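PDB 6A5K: histone-lysine N-methyltransferase, H3 lysine-9 specific SUVH6 from Arabidopsis thaliana, which probably methylates histone H3 at its K9 site with S-adenosylmethionine as donor and binds methylated non-CG DNA, coupling the two marks in plant chromatin. Local coordinates for residues I256-E261 with E265-F270; L353-F358 with G447-F452; S377-Y382 with Q490-D495. The protein carries 1 engineered substitution. All blocks are in the same frame, centred on the assembly; numbering follows the deposited sequence.

Contact 1: I256-E261 with E265-F270; sequences ISAVNE and EKPPLF
In the pre-SET region, strand 257-259 and the irregular chain that doubles back after it meet at two points, Asn260 with Glu265 and Ala258 with Pro267. The polar point is a hydrogen bond from ND2 of Asn260 to the backbone O of Glu265, 2.9 Å long and clearly bent, with 146° at the hydrogen. The amide nitrogen comes in from the flank of the carbonyl, at a C=O...N angle of 122°, and stands somewhat off the carbonyl plane. With CG of Asn260 turned anti to the backbone N (chi1 -173°), the carboxamide reaches across to the returning chain, and ND2 also lies 3.7 Å from CB of Glu265. Two Asx turns shape the bend between the segments: OD1 of Asn260 takes the N-H of Ile262, and OD1 of Asp263 takes that of Glu265 while also receiving ND2 of Asn260. The buried Asn260 amide is thus bonded through both its oxygen and its nitrogen, which fixes its rotation. Two residues further from the turn on each side, CB of Ala258 meets CG of the Pro267 ring at 3.5 Å, a small apolar touch against a ring that packs beside the strand without pairing with it. The strand itself runs inside a mixed sheet, flanked by strands 242-244 and 355-359, and is bonded through its backbone to Ile357. Glu265 stretches its chain away from Asn260 beyond CG and uses OE1 for a salt bridge with Lys359; its side chain ends up about 7 Å from S-adenosylmethionine at the nearest atoms. Trp365 touches the side chains of Asn260, Glu265 and Pro268, and further along Phe270 makes a cation-pi contact with Arg451.

Contact 2: L353-F358 with G447-F452; sequences LPLEIF and GNVGRF. With SAM (S-adenosylmethionine), chain F.
Three apolar side chains of one strand and one 3-10 turn interlock first: CD1 of Leu355 meets CG1 of Val449 at 4.0 Å, the two side chains crossing at about a right angle, and CG2 of Ile357 lies 3.9 Å from CG2 of Val449 as these two slide past each other in opposite directions. Val449 therefore gives one methyl to each strand residue. Aromatic contacts follow. Ile357 holds CG1 between its backbone N and carbonyl carbon (chi1 68°), which carries CD1 over one face of the Phe452 ring, 4.2 Å from the centroid and 13° off the normal, a CH-pi contact; its CG2 touches CD1 of the same ring at 3.8 Å. CG of Arg451 lies over the opposite face, so the ring is clasped between two aliphatic groups. Polar interactions stay within the turn or lead outward: N of Phe452 bonds to O of Val449 at 2.9 Å, and the Asn448 side chain bridges to strand 378-381 and the residues just after it, with ND2 bonded to Glu381 O and OD1 to Val383 N. Facing the cofactor, O of Arg451 comes within 2.9 Å of the methyl carbon CE of S-adenosylmethionine, while CD2 of Phe452 lies 3.6 Å from its carboxylate O. Arg451 and Phe452 open the RFINHSC sequence, the signature of the SET-domain cofactor pocket.

Contact 3: S377-Y382 with Q490-D495; sequences SFICEY and QELCYD
Strands 378-381 and 491-494 approach at 52° between their touching parts, with Ile379 and Leu492 nearest at 9.3 Å between CA atoms and no backbone hydrogen bond across. They belong to two different sheets of the SET domain: the first lies at the margin of a four-stranded sheet, the second inside a six-stranded one, and between the two segments the contact is made by side chains. Ile379 and Cys380 are both backbone-bonded to Phe480, and psi of -70° at Ile379 is consistent with a classic beta bulge there. CG2 of Ile379, on the far side of the CA-CB bond from the backbone N, reaches CD1 of Leu492 at 4.0 Å; the two side chains meet aslant, methyl to methyl, and each also touches Leu461 of strand 461-467. At the other end of the pair sit two buried tyrosines whose side chains cross at about a right angle. Phe480 contacts both: it touches the Tyr382 side chain and meets the Tyr494 ring with planes about 35° apart, while Tyr496 meets Tyr494 as well. Tyr382 stands close to the cofactor, its side chain about 5 Å from S-adenosylmethionine at the nearest atoms. Between the tyrosines the touch is slight: the hydroxyl OH of Tyr494 comes obliquely to CE2 of Tyr382, at 4.1 Å.

From the N terminus, contact 1 comes first and closes a short turn of three residues in the pre-SET region. Contact 2 opens at 353-358, and contact 3 opens at 377-382 before contact 2 closes at 447-452; contact 3 closes last, at 490-495, so these two long loops cross. Contact 1 holds strand 257-259 and contact 2 its neighbour 355-359, through which the pre-SET chain joins the sheet that also holds strand 491-494 of contact 3. Contacts 2 and 3 also touch directly, where Gly450 O packs against CE2 of Tyr382 and Phe358 against Glu491. Contacts 1 and 3 do not touch, their nearest atoms lying about 7 Å apart.

Contact 1: I256-E261 with E265-F270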
# COMPACT_ATOMS: atom_id res chain seq x y z
N ILE A 256 6.07 -17.81 -7.57
CA ILE A 256 5.04 -17.45 -6.61
C ILE A 256 4.74 -18.66 -5.74
O ILE A 256 4.13 -19.63 -6.19
CB ILE A 256 3.76 -16.95 -7.31
CG1 ILE A 256 4.06 -15.66 -8.08
CG2 ILE A 256 2.64 -16.72 -6.30
CD1 ILE A 256 2.89 -15.13 -8.91
N SER A 257 5.20 -18.62 -4.50
CA SER A 257 5.11 -19.78 -3.62
C SER A 257 3.75 -19.86 -2.92
O SER A 257 2.95 -18.92 -2.97
CB SER A 257 6.22 -19.74 -2.57
OG SER A 257 6.15 -18.55 -1.81
N ALA A 258 3.51 -21.00 -2.28
CA ALA A 258 2.29 -21.21 -1.52
C ALA A 258 2.63 -21.67 -0.10
O ALA A 258 3.40 -22.61 0.11
CB ALA A 258 1.41 -22.23 -2.20
N VAL A 259 2.02 -21.00 0.88
CA VAL A 259 2.27 -21.29 2.28
C VAL A 259 0.95 -21.64 2.98
O VAL A 259 -0.05 -20.94 2.83
CB VAL A 259 2.95 -20.10 2.99
CG1 VAL A 259 3.07 -20.35 4.49
CG2 VAL A 259 4.31 -19.82 2.38
N ASN A 260 0.95 -22.72 3.74
CA ASN A 260 -0.22 -23.10 4.51
C ASN A 260 0.19 -23.50 5.92
O ASN A 260 0.79 -24.55 6.13
CB ASN A 260 -0.98 -24.24 3.82
CG ASN A 260 -2.31 -24.56 4.49
OD1 ASN A 260 -2.57 -24.16 5.63
ND2 ASN A 260 -3.16 -25.29 3.78
N GLU A 261 -0.13 -22.66 6.89
CA GLU A 261 0.18 -22.94 8.28
C GLU A 261 -1.09 -23.21 9.07
O GLU A 261 -1.09 -23.24 10.30
CB GLU A 261 0.97 -21.78 8.90
CG GLU A 261 2.14 -21.33 8.05
CD GLU A 261 2.91 -20.19 8.68
OE1 GLU A 261 2.96 -19.09 8.08
OE2 GLU A 261 3.47 -20.38 9.78
N GLU A 265 -4.18 -28.70 3.49
CA GLU A 265 -4.59 -28.41 2.12
C GLU A 265 -3.43 -27.93 1.24
O GLU A 265 -2.59 -27.15 1.67
CB GLU A 265 -5.69 -27.36 2.12
CG GLU A 265 -7.03 -27.81 1.57
CD GLU A 265 -8.09 -26.74 1.74
OE1 GLU A 265 -8.59 -26.58 2.88
OE2 GLU A 265 -8.42 -26.05 0.75
N LYS A 266 -3.41 -28.39 -0.01
CA LYS A 266 -2.47 -27.89 -1.00
C LYS A 266 -3.24 -26.96 -1.93
O LYS A 266 -4.47 -27.00 -1.93
CB LYS A 266 -1.81 -29.04 -1.77
CG LYS A 266 -0.52 -29.55 -1.13
CD LYS A 266 -0.79 -30.19 0.22
CE LYS A 266 0.48 -30.72 0.87
NZ LYS A 266 0.18 -31.39 2.16
N PRO A 267 -2.53 -26.11 -2.70
CA PRO A 267 -3.24 -25.15 -3.56
C PRO A 267 -4.17 -25.83 -4.56
O PRO A 267 -3.87 -26.94 -5.01
CB PRO A 267 -2.11 -24.42 -4.28
CG PRO A 267 -0.93 -24.57 -3.38
CD PRO A 267 -1.07 -25.91 -2.74
N PRO A 268 -5.28 -25.17 -4.91
CA PRO A 268 -6.28 -25.78 -5.79
C PRO A 268 -5.77 -25.97 -7.21
O PRO A 268 -4.81 -25.33 -7.65
CB PRO A 268 -7.43 -24.77 -5.76
CG PRO A 268 -6.79 -23.47 -5.43
CD PRO A 268 -5.67 -23.82 -4.48
N LEU A 269 -6.44 -26.86 -7.93
CA LEU A 269 -6.05 -27.23 -9.27
C LEU A 269 -6.51 -26.19 -10.27
O LEU A 269 -7.67 -25.78 -10.25
CB LEU A 269 -6.63 -28.61 -9.61
CG LEU A 269 -6.41 -29.21 -10.99
CD1 LEU A 269 -4.94 -29.53 -11.17
CD2 LEU A 269 -7.26 -30.46 -11.14
N PHE A 270 -5.59 -25.74 -11.12
CA PHE A 270 -5.90 -24.83 -12.23
C PHE A 270 -4.68 -24.70 -13.13
O PHE A 270 -3.57 -25.05 -12.73
CB PHE A 270 -6.34 -23.44 -11.72
CG PHE A 270 -5.21 -22.61 -11.17
CD1 PHE A 270 -4.71 -22.86 -9.90
CD2 PHE A 270 -4.66 -21.58 -11.91
CE1 PHE A 270 -3.67 -22.10 -9.39
CE2 PHE A 270 -3.62 -20.82 -11.41
CZ PHE A 270 -3.13 -21.07 -10.15

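Contact 2: L353-F358 with G447-F452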
# COMPACT_ATOMS: atom_id res chain seq x y z
N LEU A 353 6.75 -7.29 -7.80
CA LEU A 353 6.76 -7.60 -6.37
C LEU A 353 6.82 -9.10 -6.10
O LEU A 353 6.30 -9.90 -6.89
CB LEU A 353 5.53 -7.01 -5.70
CG LEU A 353 5.41 -5.49 -5.76
CD1 LEU A 353 3.99 -5.05 -5.36
CD2 LEU A 353 6.45 -4.88 -4.85
N PRO A 354 7.44 -9.50 -4.98
CA PRO A 354 7.47 -10.91 -4.59
C PRO A 354 6.16 -11.36 -3.95
O PRO A 354 5.95 -11.18 -2.75
CB PRO A 354 8.63 -10.97 -3.58
CG PRO A 354 8.66 -9.60 -2.98
CD PRO A 354 8.22 -8.65 -4.06
N LEU A 355 5.27 -11.94 -4.76
CA LEU A 355 3.98 -12.39 -4.26
C LEU A 355 4.00 -13.85 -3.84
O LEU A 355 4.83 -14.64 -4.31
CB LEU A 355 2.90 -12.19 -5.33
CG LEU A 355 2.76 -10.78 -5.91
CD1 LEU A 355 1.65 -10.74 -6.95
CD2 LEU A 355 2.49 -9.77 -4.80
N GLU A 356 3.09 -14.20 -2.94
CA GLU A 356 2.85 -15.59 -2.58
C GLU A 356 1.38 -15.78 -2.22
O GLU A 356 0.72 -14.82 -1.81
CB GLU A 356 3.76 -16.03 -1.43
CG GLU A 356 3.29 -15.64 -0.05
CD GLU A 356 4.24 -16.11 1.05
OE1 GLU A 356 5.31 -16.68 0.72
OE2 GLU A 356 3.92 -15.92 2.24
N ILE A 357 0.86 -16.99 -2.40
CA ILE A 357 -0.47 -17.29 -1.90
C ILE A 357 -0.35 -18.05 -0.58
O ILE A 357 0.65 -18.73 -0.32
CB ILE A 357 -1.34 -18.09 -2.90
CG1 ILE A 357 -0.80 -19.52 -3.10
CG2 ILE A 357 -1.46 -17.35 -4.23
CD1 ILE A 357 -1.76 -20.41 -3.88
N PHE A 358 -1.37 -17.90 0.26
CA PHE A 358 -1.31 -18.49 1.58
C PHE A 358 -2.70 -18.86 2.07
O PHE A 358 -3.70 -18.31 1.60
CB PHE A 358 -0.65 -17.53 2.57
CG PHE A 358 -1.50 -16.35 2.94
CD1 PHE A 358 -1.63 -15.27 2.07
CD2 PHE A 358 -2.18 -16.32 4.15
CE1 PHE A 358 -2.43 -14.18 2.41
CE2 PHE A 358 -2.97 -15.24 4.49
CZ PHE A 358 -3.10 -14.17 3.61
N GLY A 447 -5.87 -19.07 -15.30
CA GLY A 447 -5.69 -17.74 -14.74
C GLY A 447 -4.35 -17.57 -14.06
O GLY A 447 -3.56 -18.52 -13.98
N ASN A 448 -4.09 -16.36 -13.58
CA ASN A 448 -2.86 -16.09 -12.83
C ASN A 448 -3.16 -15.88 -11.35
O ASN A 448 -4.25 -16.19 -10.87
CB ASN A 448 -2.12 -14.87 -13.40
CG ASN A 448 -2.80 -13.55 -13.07
OD1 ASN A 448 -3.99 -13.50 -12.78
ND2 ASN A 448 -2.02 -12.48 -13.11
N VAL A 449 -2.19 -15.35 -10.62
CA VAL A 449 -2.29 -15.19 -9.17
C VAL A 449 -3.47 -14.30 -8.76
O VAL A 449 -4.01 -14.41 -7.65
CB VAL A 449 -0.97 -14.62 -8.59
CG1 VAL A 449 -0.74 -13.18 -9.08
CG2 VAL A 449 -0.97 -14.68 -7.06
N GLY A 450 -3.91 -13.43 -9.68
CA GLY A 450 -5.01 -12.53 -9.41
C GLY A 450 -6.28 -13.24 -8.98
O GLY A 450 -7.08 -12.67 -8.23
N ARG A 451 -6.46 -14.49 -9.42
CA ARG A 451 -7.66 -15.26 -9.07
C ARG A 451 -7.74 -15.52 -7.56
O ARG A 451 -8.80 -15.87 -7.05
CB ARG A 451 -7.70 -16.60 -9.84
CG ARG A 451 -6.75 -17.66 -9.27
CD ARG A 451 -6.48 -18.81 -10.25
NE ARG A 451 -7.67 -19.62 -10.55
CZ ARG A 451 -8.18 -20.53 -9.73
NH1 ARG A 451 -7.64 -20.73 -8.54
NH2 ARG A 451 -9.26 -21.22 -10.08
N PHE A 452 -6.64 -15.35 -6.85
CA PHE A 452 -6.62 -15.70 -5.42
C PHE A 452 -6.82 -14.52 -4.48
O PHE A 452 -6.91 -14.70 -3.27
CB PHE A 452 -5.30 -16.40 -5.08
CG PHE A 452 -5.20 -17.81 -5.60
CD1 PHE A 452 -4.30 -18.13 -6.60
CD2 PHE A 452 -6.01 -18.81 -5.08
CE1 PHE A 452 -4.21 -19.43 -7.08
CE2 PHE A 452 -5.92 -20.11 -5.55
CZ PHE A 452 -5.02 -20.42 -6.55
N SAM F . -10.23 -17.67 -1.43
CA SAM F . -10.21 -18.12 -2.83
C SAM F . -9.54 -19.48 -3.03
O SAM F . -9.33 -19.92 -4.17
OXT SAM F . -9.18 -20.16 -2.06
CB SAM F . -9.53 -17.07 -3.72
CG SAM F . -10.47 -15.91 -4.03
SD SAM F . -11.79 -16.54 -5.09
CE SAM F . -11.61 -15.40 -6.45
C5' SAM F . -13.31 -15.86 -4.39
C4' SAM F . -13.84 -16.75 -3.29
O4' SAM F . -13.06 -16.58 -2.11
C3' SAM F . -15.26 -16.38 -2.92
O3' SAM F . -16.19 -17.09 -3.70
C2' SAM F . -15.31 -16.79 -1.47
O2' SAM F . -15.50 -18.18 -1.42
C1' SAM F . -13.91 -16.51 -0.99
N9 SAM F . -13.84 -15.15 -0.40
C8 SAM F . -13.12 -14.08 -0.87
N7 SAM F . -13.33 -13.02 -0.04
C5 SAM F . -14.20 -13.40 0.93
C6 SAM F . -14.76 -12.74 2.02
N6 SAM F . -14.47 -11.46 2.26
N1 SAM F . -15.63 -13.41 2.84
C2 SAM F . -15.94 -14.73 2.60
N3 SAM F . -15.38 -15.39 1.53
C4 SAM F . -14.52 -14.74 0.71

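Contact 3: S377-Y382 with Q490-D495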
# COMPACT_ATOMS: atom_id res chain seq x y z
N SER A 377 1.62 1.46 -6.01
CA SER A 377 2.35 0.43 -6.76
C SER A 377 1.41 -0.50 -7.52
O SER A 377 0.35 -0.86 -7.03
CB SER A 377 3.22 -0.42 -5.83
OG SER A 377 4.19 0.36 -5.17
N PHE A 378 1.83 -0.88 -8.73
CA PHE A 378 1.18 -1.94 -9.48
C PHE A 378 1.43 -3.29 -8.80
O PHE A 378 2.55 -3.59 -8.39
CB PHE A 378 1.69 -1.97 -10.92
CG PHE A 378 1.24 -3.16 -11.72
CD1 PHE A 378 -0.10 -3.38 -11.97
CD2 PHE A 378 2.17 -4.06 -12.23
CE1 PHE A 378 -0.52 -4.47 -12.71
CE2 PHE A 378 1.76 -5.16 -12.97
CZ PHE A 378 0.41 -5.36 -13.22
N ILE A 379 0.38 -4.10 -8.69
CA ILE A 379 0.48 -5.42 -8.06
C ILE A 379 0.56 -6.50 -9.13
O ILE A 379 1.59 -7.14 -9.32
CB ILE A 379 -0.73 -5.72 -7.14
CG1 ILE A 379 -0.99 -4.57 -6.16
CG2 ILE A 379 -0.51 -7.07 -6.43
CD1 ILE A 379 0.21 -4.21 -5.29
N CYS A 380 -0.56 -6.71 -9.82
CA CYS A 380 -0.67 -7.73 -10.85
C CYS A 380 -1.92 -7.47 -11.67
O CYS A 380 -2.73 -6.61 -11.32
CB CYS A 380 -0.74 -9.14 -10.23
SG CYS A 380 -2.24 -9.43 -9.26
N GLU A 381 -2.06 -8.21 -12.76
CA GLU A 381 -3.26 -8.18 -13.59
C GLU A 381 -4.23 -9.27 -13.14
O GLU A 381 -3.81 -10.26 -12.56
CB GLU A 381 -2.88 -8.38 -15.07
CG GLU A 381 -4.05 -8.27 -16.05
CD GLU A 381 -3.59 -8.18 -17.50
OE1 GLU A 381 -2.37 -8.26 -17.76
OE2 GLU A 381 -4.45 -8.02 -18.39
N TYR A 382 -5.52 -9.08 -13.41
CA TYR A 382 -6.45 -10.20 -13.33
C TYR A 382 -6.45 -10.91 -14.67
O TYR A 382 -7.07 -10.44 -15.63
CB TYR A 382 -7.87 -9.74 -12.96
CG TYR A 382 -8.74 -10.88 -12.49
CD1 TYR A 382 -9.41 -11.69 -13.40
CD2 TYR A 382 -8.89 -11.16 -11.14
CE1 TYR A 382 -10.20 -12.75 -12.98
CE2 TYR A 382 -9.67 -12.21 -10.70
CZ TYR A 382 -10.32 -13.01 -11.63
OH TYR A 382 -11.10 -14.05 -11.20
N GLN A 490 0.91 -8.50 4.80
CA GLN A 490 -0.50 -8.16 5.00
C GLN A 490 -1.30 -8.68 3.81
O GLN A 490 -0.87 -8.53 2.66
CB GLN A 490 -0.69 -6.65 5.15
CG GLN A 490 -2.16 -6.23 5.31
CD GLN A 490 -2.34 -4.74 5.56
OE1 GLN A 490 -2.68 -3.97 4.65
NE2 GLN A 490 -2.12 -4.32 6.81
N GLU A 491 -2.45 -9.30 4.07
CA GLU A 491 -3.24 -9.83 2.97
C GLU A 491 -3.67 -8.71 2.02
O GLU A 491 -4.12 -7.64 2.46
CB GLU A 491 -4.46 -10.59 3.48
CG GLU A 491 -5.23 -11.30 2.36
CD GLU A 491 -6.36 -12.19 2.86
OE1 GLU A 491 -6.58 -12.26 4.09
OE2 GLU A 491 -7.02 -12.81 2.01
N LEU A 492 -3.51 -8.95 0.72
CA LEU A 492 -3.97 -8.03 -0.32
C LEU A 492 -5.42 -8.35 -0.70
O LEU A 492 -5.76 -9.50 -0.94
CB LEU A 492 -3.07 -8.13 -1.55
CG LEU A 492 -1.56 -8.06 -1.31
CD1 LEU A 492 -0.81 -8.22 -2.63
CD2 LEU A 492 -1.23 -6.73 -0.66
N CYS A 493 -6.25 -7.31 -0.75
CA CYS A 493 -7.68 -7.45 -1.06
C CYS A 493 -8.19 -6.24 -1.82
O CYS A 493 -7.66 -5.15 -1.69
CB CYS A 493 -8.51 -7.60 0.21
SG CYS A 493 -8.08 -9.02 1.26
N TYR A 494 -9.25 -6.44 -2.60
CA TYR A 494 -9.98 -5.35 -3.23
C TYR A 494 -11.48 -5.58 -3.05
O TYR A 494 -11.91 -6.63 -2.56
CB TYR A 494 -9.64 -5.21 -4.72
CG TYR A 494 -10.06 -6.39 -5.54
CD1 TYR A 494 -9.27 -7.53 -5.61
CD2 TYR A 494 -11.26 -6.39 -6.26
CE1 TYR A 494 -9.64 -8.63 -6.35
CE2 TYR A 494 -11.65 -7.50 -7.01
CZ TYR A 494 -10.83 -8.61 -7.05
OH TYR A 494 -11.18 -9.72 -7.79
N ASP A 495 -12.27 -4.59 -3.45
CA ASP A 495 -13.72 -4.66 -3.33
C ASP A 495 -14.35 -5.44 -4.50
O ASP A 495 -14.36 -4.97 -5.63
CB ASP A 495 -14.29 -3.23 -3.26
CG ASP A 495 -15.80 -3.19 -3.21
OD1 ASP A 495 -16.42 -4.17 -2.76
OD2 ASP A 495 -16.37 -2.17 -3.65